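Local atomic coordinates of mandelate racemase/muconate lactonizing enzyme (Polaromonas sp., PDB entry 2OG9), a protein that probably racemises mandelate or a related hydroxy acid, as a member of the enolase superfamily built around a TIM barrel. Residues A[150-155]-A[333-338]; A[164-169]-A[198-203]. One frame throughout, in Å; residues are numbered along the deposited sequence.

Contact 1: A[150-155]-A[333-338]; sequences RCYNTS and WVEHFE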
ATOM      1  N   ARG A 150      -0.892   5.274  38.145  1.00 18.02           N
ATOM      2  CA  ARG A 150      -0.330   6.625  38.115  1.00 19.16           C
ATOM      3  C   ARG A 150      -1.480   7.608  37.924  1.00 19.15           C
ATOM      4  O   ARG A 150      -2.374   7.369  37.117  1.00 19.77           O
ATOM      5  CB  ARG A 150       0.668   6.787  36.962  1.00 20.79           C
ATOM      6  CG  ARG A 150       1.826   5.794  36.962  1.00 25.07           C
ATOM      7  CD  ARG A 150       2.982   6.294  36.099  1.00 29.54           C
ATOM      8  NE  ARG A 150       3.667   7.432  36.714  1.00 33.15           N
ATOM      9  CZ  ARG A 150       4.792   7.975  36.247  1.00 38.20           C
ATOM     10  NH1 ARG A 150       5.366   7.490  35.153  1.00 37.03           N
ATOM     11  NH2 ARG A 150       5.358   8.994  36.885  1.00 39.64           N
ATOM     12  N   CYS A 151      -1.473   8.706  38.673  1.00 19.44           N
ATOM     13  CA  CYS A 151      -2.535   9.690  38.548  1.00 20.25           C
ATOM     14  C   CYS A 151      -1.976  11.097  38.396  1.00 21.64           C
ATOM     15  O   CYS A 151      -0.814  11.362  38.720  1.00 19.45           O
ATOM     16  CB  CYS A 151      -3.469   9.643  39.767  1.00 23.18           C
ATOM     17  SG  CYS A 151      -2.707  10.149  41.341  1.00 27.65           S
ATOM     18  N   TYR A 152      -2.825  11.995  37.906  1.00 22.10           N
ATOM     19  CA  TYR A 152      -2.460  13.386  37.694  1.00 22.87           C
ATOM     20  C   TYR A 152      -3.724  14.210  37.852  1.00 23.65           C
ATOM     21  O   TYR A 152      -4.830  13.662  37.839  1.00 24.07           O
ATOM     22  CB  TYR A 152      -1.904  13.569  36.281  1.00 22.17           C
ATOM     23  CG  TYR A 152      -2.910  13.280  35.179  1.00 21.91           C
ATOM     24  CD1 TYR A 152      -3.634  14.308  34.581  1.00 21.88           C
ATOM     25  CD2 TYR A 152      -3.139  11.976  34.744  1.00 21.57           C
ATOM     26  CE1 TYR A 152      -4.566  14.048  33.572  1.00 21.61           C
ATOM     27  CE2 TYR A 152      -4.071  11.702  33.735  1.00 21.66           C
ATOM     28  CZ  TYR A 152      -4.777  12.742  33.157  1.00 21.83           C
ATOM     29  OH  TYR A 152      -5.705  12.478  32.171  1.00 24.07           O
ATOM     30  N   ASN A 153      -3.566  15.518  38.009  1.00 24.24           N
ATOM     31  CA  ASN A 153      -4.712  16.402  38.140  1.00 27.21           C
ATOM     32  C   ASN A 153      -4.385  17.786  37.583  1.00 29.04           C
ATOM     33  O   ASN A 153      -3.235  18.068  37.237  1.00 29.10           O
ATOM     34  CB  ASN A 153      -5.166  16.476  39.611  1.00 28.17           C
ATOM     35  CG  ASN A 153      -4.358  17.458  40.452  1.00 31.27           C
ATOM     36  OD1 ASN A 153      -3.246  17.851  40.100  1.00 31.22           O
ATOM     37  ND2 ASN A 153      -4.924  17.847  41.593  1.00 33.12           N
ATOM     38  N   THR A 154      -5.400  18.639  37.481  1.00 32.14           N
ATOM     39  CA  THR A 154      -5.227  19.996  36.965  1.00 34.37           C
ATOM     40  C   THR A 154      -5.082  20.962  38.133  1.00 36.66           C
ATOM     41  O   THR A 154      -4.747  22.134  37.949  1.00 35.10           O
ATOM     42  CB  THR A 154      -6.449  20.440  36.143  1.00 36.73           C
ATOM     43  OG1 THR A 154      -7.577  20.593  37.017  1.00 39.07           O
ATOM     44  CG2 THR A 154      -6.784  19.403  35.078  1.00 35.81           C
ATOM     45  N   SER A 155      -5.343  20.456  39.335  1.00 38.47           N
ATOM     46  CA  SER A 155      -5.270  21.262  40.548  1.00 38.93           C
ATOM     47  C   SER A 155      -6.228  22.445  40.430  1.00 40.92           C
ATOM     48  O   SER A 155      -5.916  23.561  40.856  1.00 40.78           O
ATOM     49  CB  SER A 155      -3.844  21.762  40.777  1.00 39.25           C
ATOM     50  OG  SER A 155      -2.970  20.689  41.076  1.00 38.51           O
ATOM     51  N   TRP A 333      -2.283   6.017  32.834  1.00 19.69           N
ATOM     52  CA  TRP A 333      -2.408   7.225  33.644  1.00 21.27           C
ATOM     53  C   TRP A 333      -3.908   7.471  33.784  1.00 21.28           C
ATOM     54  O   TRP A 333      -4.657   7.283  32.826  1.00 20.63           O
ATOM     55  CB  TRP A 333      -1.799   8.453  32.955  1.00 20.83           C
ATOM     56  CG  TRP A 333      -0.304   8.597  33.035  1.00 21.84           C
ATOM     57  CD1 TRP A 333       0.618   8.132  32.138  1.00 23.27           C
ATOM     58  CD2 TRP A 333       0.432   9.326  34.026  1.00 22.44           C
ATOM     59  NE1 TRP A 333       1.882   8.537  32.505  1.00 21.59           N
ATOM     60  CE2 TRP A 333       1.798   9.270  33.659  1.00 23.91           C
ATOM     61  CE3 TRP A 333       0.071  10.026  35.186  1.00 22.15           C
ATOM     62  CZ2 TRP A 333       2.805   9.890  34.413  1.00 24.09           C
ATOM     63  CZ3 TRP A 333       1.073  10.643  35.937  1.00 23.72           C
ATOM     64  CH2 TRP A 333       2.425  10.570  35.544  1.00 23.61           C
ATOM     65  N   VAL A 334      -4.350   7.877  34.970  1.00 20.52           N
ATOM     66  CA  VAL A 334      -5.757   8.185  35.204  1.00 20.57           C
ATOM     67  C   VAL A 334      -5.831   9.542  35.889  1.00 22.80           C
ATOM     68  O   VAL A 334      -5.025   9.832  36.783  1.00 19.60           O
ATOM     69  CB  VAL A 334      -6.436   7.124  36.112  1.00 22.01           C
ATOM     70  CG1 VAL A 334      -7.835   7.590  36.485  1.00 20.48           C
ATOM     71  CG2 VAL A 334      -6.513   5.786  35.390  1.00 21.21           C
ATOM     72  N   GLU A 335      -6.780  10.377  35.476  1.00 22.75           N
ATOM     73  CA  GLU A 335      -6.937  11.704  36.070  1.00 25.77           C
ATOM     74  C   GLU A 335      -7.721  11.651  37.368  1.00 27.22           C
ATOM     75  O   GLU A 335      -8.793  11.027  37.430  1.00 24.10           O
ATOM     76  CB  GLU A 335      -7.646  12.654  35.079  1.00 29.78           C
ATOM     77  CG  GLU A 335      -7.978  14.005  35.691  1.00 35.48           C
ATOM     78  CD  GLU A 335      -8.562  14.968  34.690  1.00 38.77           C
ATOM     79  OE1 GLU A 335      -9.394  14.526  33.871  1.00 40.56           O
ATOM     80  OE2 GLU A 335      -8.203  16.163  34.726  1.00 41.22           O
ATOM     81  N   HIS A 336      -7.156  12.259  38.404  1.00 29.58           N
ATOM     82  CA  HIS A 336      -7.827  12.319  39.683  1.00 33.41           C
ATOM     83  C   HIS A 336      -8.597  13.607  39.775  1.00 35.63           C
ATOM     84  O   HIS A 336      -8.018  14.674  40.026  1.00 36.37           O
ATOM     85  CB  HIS A 336      -6.855  12.293  40.875  1.00 36.30           C
ATOM     86  CG  HIS A 336      -7.519  12.553  42.190  1.00 38.80           C
ATOM     87  ND1 HIS A 336      -7.972  13.800  42.566  1.00 40.65           N
ATOM     88  CD2 HIS A 336      -7.798  11.722  43.220  1.00 40.70           C
ATOM     89  CE1 HIS A 336      -8.492  13.725  43.776  1.00 40.99           C
ATOM     90  NE2 HIS A 336      -8.398  12.476  44.197  1.00 39.41           N
ATOM     91  N   PHE A 337      -9.897  13.530  39.557  1.00 35.76           N
ATOM     92  CA  PHE A 337     -10.655  14.748  39.645  1.00 38.19           C
ATOM     93  C   PHE A 337     -11.902  14.468  40.495  1.00 36.89           C
ATOM     94  O   PHE A 337     -12.558  13.432  40.328  1.00 37.15           O
ATOM     95  CB  PHE A 337     -10.915  15.246  38.217  1.00 42.74           C
ATOM     96  CG  PHE A 337     -12.263  14.928  37.700  1.00 47.34           C
ATOM     97  CD1 PHE A 337     -12.661  13.616  37.443  1.00 48.90           C
ATOM     98  CD2 PHE A 337     -13.148  15.952  37.475  1.00 50.01           C
ATOM     99  CE1 PHE A 337     -13.935  13.355  36.952  1.00 50.44           C
ATOM    100  CE2 PHE A 337     -14.418  15.711  36.984  1.00 51.67           C
ATOM    101  CZ  PHE A 337     -14.821  14.407  36.728  1.00 51.01           C
ATOM    102  N   GLU A 338     -12.188  15.392  41.421  1.00 34.05           N
ATOM    103  CA  GLU A 338     -13.243  15.308  42.449  1.00 33.15           C
ATOM    104  C   GLU A 338     -14.710  15.582  42.141  1.00 29.92           C
ATOM    105  O   GLU A 338     -15.552  15.309  42.988  1.00 26.74           O
ATOM    106  CB  GLU A 338     -12.809  16.200  43.631  1.00 36.24           C
ATOM    107  CG  GLU A 338     -12.802  17.721  43.323  1.00 41.51           C
ATOM    108  CD  GLU A 338     -11.708  18.151  42.316  1.00 43.37           C
ATOM    109  OE1 GLU A 338     -10.560  17.658  42.407  1.00 45.33           O
ATOM    110  OE2 GLU A 338     -11.988  18.993  41.431  1.00 45.23           O
TER
HETATM  111  O   HOH W   1      -6.143   9.697  31.862  1.00 29.95           O
HETATM  112  O   HOH W   2      -7.681  16.490  42.009  1.00 33.24           O
HETATM  113  O   HOH W   3      -7.910  17.087  37.655  1.00 30.59           O
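R150 lays its guanidinium over a face of the W333 indole, where strands 148-152 and 333-335 run side by side in parallel. The two planes are turned 27° from each other, and CZ of R150 comes within 3.3 Å of CZ2 of W333. A bend in the arginine chain (chi3 71°) carries NE over the six-membered ring. Further back, CB of R150 makes a CH-pi contact 3.9 Å from the centroid of that ring. The indole edge is used as well: CZ3 of W333 lies 3.4 Å from O of C151, near the ring plane. Next along, Y152 packs its ring against E335, whose CB is 3.5 Å from CZ of Y152, over a face of the phenol. CD2 of Y152 also touches CE3 of W333, and W237 meets both rings edge-to-face. An alanine in place of W333 would probably leave the R150 side chain without the surface it lies on and open a gap beside Y152.

Backbone bonds run through this packing, from V334 N to R150 O, from Y152 N to V334 O (longer, at 3.3 Å) and from H336 N to Y152 O (2.8 Å). A water joins OH of Y152 to O of W333.

Toward the loop ends the contact is looser and wetter. One water accepts from T154 N and donates to OE2 of E335; another joins ND2 of N153, ND1 of H336 and OE1 of E338, while ND2 of N153 also bonds to OG of S173.

Here the first and last strands of the barrel are joined. Backbone bonds and aromatic surface fix their register, and the positive charge of R150 is probably favoured by the indole, whereas N of T154 and the polar ends of N153, E335, H336 and E338 meet through water.

Contact 2: A[164-169]-A[198-203]; sequences DQLMVN and TAVRKH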
ATOM      1  N   ASP A 164       0.233  32.291  39.370  1.00 49.86           N
ATOM      2  CA  ASP A 164       0.665  32.116  40.755  1.00 50.53           C
ATOM      3  C   ASP A 164      -0.289  31.286  41.616  1.00 49.88           C
ATOM      4  O   ASP A 164       0.150  30.578  42.526  1.00 49.50           O
ATOM      5  CB  ASP A 164       0.923  33.483  41.400  1.00 53.11           C
ATOM      6  CG  ASP A 164       2.224  34.118  40.919  1.00 55.64           C
ATOM      7  OD1 ASP A 164       3.298  33.514  41.134  1.00 56.28           O
ATOM      8  OD2 ASP A 164       2.177  35.218  40.324  1.00 56.75           O
ATOM      9  N   GLN A 165      -1.587  31.368  41.335  1.00 48.82           N
ATOM     10  CA  GLN A 165      -2.572  30.590  42.083  1.00 48.28           C
ATOM     11  C   GLN A 165      -2.468  29.124  41.679  1.00 48.39           C
ATOM     12  O   GLN A 165      -2.433  28.228  42.527  1.00 47.54           O
ATOM     13  CB  GLN A 165      -3.988  31.085  41.789  1.00 49.66           C
ATOM     14  CG  GLN A 165      -4.364  32.388  42.466  1.00 51.64           C
ATOM     15  CD  GLN A 165      -5.817  32.753  42.233  1.00 53.41           C
ATOM     16  OE1 GLN A 165      -6.715  31.931  42.433  1.00 53.81           O
ATOM     17  NE2 GLN A 165      -6.058  33.990  41.814  1.00 53.77           N
ATOM     18  N   LEU A 166      -2.427  28.887  40.372  1.00 47.50           N
ATOM     19  CA  LEU A 166      -2.324  27.537  39.840  1.00 47.06           C
ATOM     20  C   LEU A 166      -1.014  26.912  40.312  1.00 47.07           C
ATOM     21  O   LEU A 166      -0.920  25.697  40.475  1.00 47.22           O
ATOM     22  CB  LEU A 166      -2.389  27.581  38.309  1.00 47.52           C
ATOM     23  CG  LEU A 166      -2.496  26.268  37.528  1.00 47.88           C
ATOM     24  CD1 LEU A 166      -3.001  26.559  36.124  1.00 48.14           C
ATOM     25  CD2 LEU A 166      -1.146  25.570  37.485  1.00 48.53           C
HETATM   26  N   MSE A 167      -0.011  27.754  40.546  1.00 47.02           N
HETATM   27  CA  MSE A 167       1.294  27.289  41.007  1.00 47.71           C
HETATM   28  C   MSE A 167       1.266  26.756  42.435  1.00 47.27           C
HETATM   29  O   MSE A 167       1.901  25.742  42.735  1.00 47.03           O
HETATM   30  CB  MSE A 167       2.322  28.417  40.895  1.00 49.29           C
HETATM   31  CG  MSE A 167       2.779  28.671  39.472  1.00 50.35           C
HETATM   32 SE   MSE A 167       3.822  30.276  39.300  1.00 65.71          SE
HETATM   33  CE  MSE A 167       5.543  29.614  39.836  1.00 50.07           C
ATOM     34  N   VAL A 168       0.540  27.437  43.317  1.00 47.54           N
ATOM     35  CA  VAL A 168       0.439  26.997  44.706  1.00 46.89           C
ATOM     36  C   VAL A 168      -0.557  25.841  44.811  1.00 46.60           C
ATOM     37  O   VAL A 168      -0.430  24.979  45.682  1.00 46.52           O
ATOM     38  CB  VAL A 168       0.004  28.159  45.651  1.00 47.26           C
ATOM     39  CG1 VAL A 168       1.075  29.241  45.671  1.00 45.55           C
ATOM     40  CG2 VAL A 168      -1.323  28.742  45.201  1.00 46.20           C
ATOM     41  N   ASN A 169      -1.541  25.825  43.915  1.00 46.09           N
ATOM     42  CA  ASN A 169      -2.546  24.762  43.884  1.00 46.07           C
ATOM     43  C   ASN A 169      -1.888  23.455  43.429  1.00 45.96           C
ATOM     44  O   ASN A 169      -2.116  22.390  44.007  1.00 44.73           O
ATOM     45  CB  ASN A 169      -3.675  25.126  42.912  1.00 47.01           C
ATOM     46  CG  ASN A 169      -4.663  26.120  43.501  1.00 48.80           C
ATOM     47  OD1 ASN A 169      -4.293  27.006  44.271  1.00 50.26           O
ATOM     48  ND2 ASN A 169      -5.930  25.982  43.126  1.00 49.09           N
ATOM     49  N   THR A 198       5.970  27.415  31.404  1.00 40.00           N
ATOM     50  CA  THR A 198       7.346  27.650  31.832  1.00 40.71           C
ATOM     51  C   THR A 198       7.336  27.976  33.321  1.00 40.94           C
ATOM     52  O   THR A 198       8.176  27.487  34.081  1.00 41.13           O
ATOM     53  CB  THR A 198       7.987  28.832  31.065  1.00 40.73           C
ATOM     54  OG1 THR A 198       8.014  28.535  29.665  1.00 41.35           O
ATOM     55  CG2 THR A 198       9.414  29.075  31.549  1.00 40.66           C
ATOM     56  N   ALA A 199       6.367  28.795  33.722  1.00 40.88           N
ATOM     57  CA  ALA A 199       6.215  29.214  35.112  1.00 41.83           C
ATOM     58  C   ALA A 199       5.910  28.032  36.026  1.00 42.32           C
ATOM     59  O   ALA A 199       6.455  27.931  37.126  1.00 42.84           O
ATOM     60  CB  ALA A 199       5.109  30.255  35.221  1.00 41.53           C
ATOM     61  N   VAL A 200       5.029  27.145  35.571  1.00 42.25           N
ATOM     62  CA  VAL A 200       4.662  25.970  36.350  1.00 41.26           C
ATOM     63  C   VAL A 200       5.860  25.035  36.476  1.00 41.16           C
ATOM     64  O   VAL A 200       6.163  24.539  37.565  1.00 40.56           O
ATOM     65  CB  VAL A 200       3.487  25.205  35.696  1.00 41.22           C
ATOM     66  CG1 VAL A 200       3.191  23.931  36.471  1.00 40.60           C
ATOM     67  CG2 VAL A 200       2.254  26.089  35.661  1.00 40.00           C
ATOM     68  N   ARG A 201       6.545  24.803  35.362  1.00 40.74           N
ATOM     69  CA  ARG A 201       7.711  23.929  35.360  1.00 42.23           C
ATOM     70  C   ARG A 201       8.806  24.419  36.302  1.00 43.59           C
ATOM     71  O   ARG A 201       9.411  23.624  37.023  1.00 43.14           O
ATOM     72  CB  ARG A 201       8.270  23.790  33.939  1.00 41.10           C
ATOM     73  CG  ARG A 201       9.673  23.188  33.864  1.00 41.94           C
ATOM     74  CD  ARG A 201       9.774  21.841  34.574  1.00 42.92           C
ATOM     75  NE  ARG A 201       8.960  20.800  33.949  1.00 43.18           N
ATOM     76  CZ  ARG A 201       9.218  20.251  32.767  1.00 44.14           C
ATOM     77  NH1 ARG A 201      10.276  20.644  32.066  1.00 43.30           N
ATOM     78  NH2 ARG A 201       8.424  19.299  32.288  1.00 42.64           N
ATOM     79  N   LYS A 202       9.064  25.724  36.303  1.00 44.99           N
ATOM     80  CA  LYS A 202      10.103  26.270  37.171  1.00 46.24           C
ATOM     81  C   LYS A 202       9.717  26.152  38.640  1.00 46.41           C
ATOM     82  O   LYS A 202      10.573  25.942  39.498  1.00 46.21           O
ATOM     83  CB  LYS A 202      10.383  27.738  36.837  1.00 47.32           C
ATOM     84  CG  LYS A 202      11.531  28.322  37.657  1.00 48.59           C
ATOM     85  CD  LYS A 202      11.812  29.779  37.324  1.00 49.84           C
ATOM     86  CE  LYS A 202      12.948  30.321  38.189  1.00 50.00           C
ATOM     87  NZ  LYS A 202      13.236  31.763  37.928  1.00 51.13           N
ATOM     88  N   HIS A 203       8.424  26.278  38.922  1.00 46.81           N
ATOM     89  CA  HIS A 203       7.927  26.193  40.291  1.00 47.61           C
ATOM     90  C   HIS A 203       7.970  24.779  40.871  1.00 47.45           C
ATOM     91  O   HIS A 203       8.531  24.557  41.945  1.00 46.91           O
ATOM     92  CB  HIS A 203       6.494  26.717  40.357  1.00 48.49           C
ATOM     93  CG  HIS A 203       5.944  26.802  41.747  1.00 50.29           C
ATOM     94  ND1 HIS A 203       6.561  27.521  42.749  1.00 50.71           N
ATOM     95  CD2 HIS A 203       4.826  26.273  42.298  1.00 50.72           C
ATOM     96  CE1 HIS A 203       5.846  27.430  43.857  1.00 51.07           C
ATOM     97  NE2 HIS A 203       4.788  26.679  43.610  1.00 50.86           N
TER
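A199 is the first residue of 198-203 to meet the neighbouring helix, through the selenomethionine M167. Its CB points toward the partner helix and lies 4.3 Å from SE of M167, while its carbonyl O, 3.3 Å from CE of M167, receives the end of the same chain. A turn about the CG-SE bond (chi3 83°) swings CE toward 198-203. I163, earlier in helix 163-175, also touches A199.

V200 follows on the inner side of the helix. Its CG2 meets CD2 of L166 at 3.9 Å, the two side chains crossing at about a right angle. Both also rest on L183, so this buried pair links the two helices to strand 181-184 beneath them.

One turn after A199 comes H203, exposed to solvent. Its CG is anti to the backbone N (chi1 -174°), and the imidazole extends to the backbone of M167, where CD2 of H203 sits 3.0 Å from O of M167, at the ring edge and near its plane. NE2 is also close to that O, but at too poor an angle for a hydrogen bond; OG of S171 lies within bonding reach of it, shared with O of V168. CE of M167 also comes to 3.1 Å from CB of H203, doubtfully short. The selenium approaches the imidazole obliquely, 5.2 Å from its centroid.

No hydrogen bond crosses between the segments, so apolar side chains and the imidazole edge carry the contact. With axes 9.8 Å apart and running 35° from parallel, these are successive outer helices of a TIM barrel, joined through strand 181-184 in the repeating beta-alpha order of that fold.

How the contacts relate
Contact 1 belongs to the barrel wall and is largely buried; contact 2, their centres about 17 Å apart, lies on the outer helical layer and is only partly buried. Their chemistry follows their place. The strands of 150-155 and 333-338 are tied by main-chain hydrogen bonds and aromatic surfaces, the helices of 164-169 and 198-203 by side chains packed on side chains and carbonyls alike, with no hydrogen bond across. Helix 163-175 is the next element after strand 148-152, and O of S155 receives a weak hydrogen bond from ND2 of N169. Strand 181-184 touches both, packing on Y152 and E335 in one and on L166 and V200 in the other.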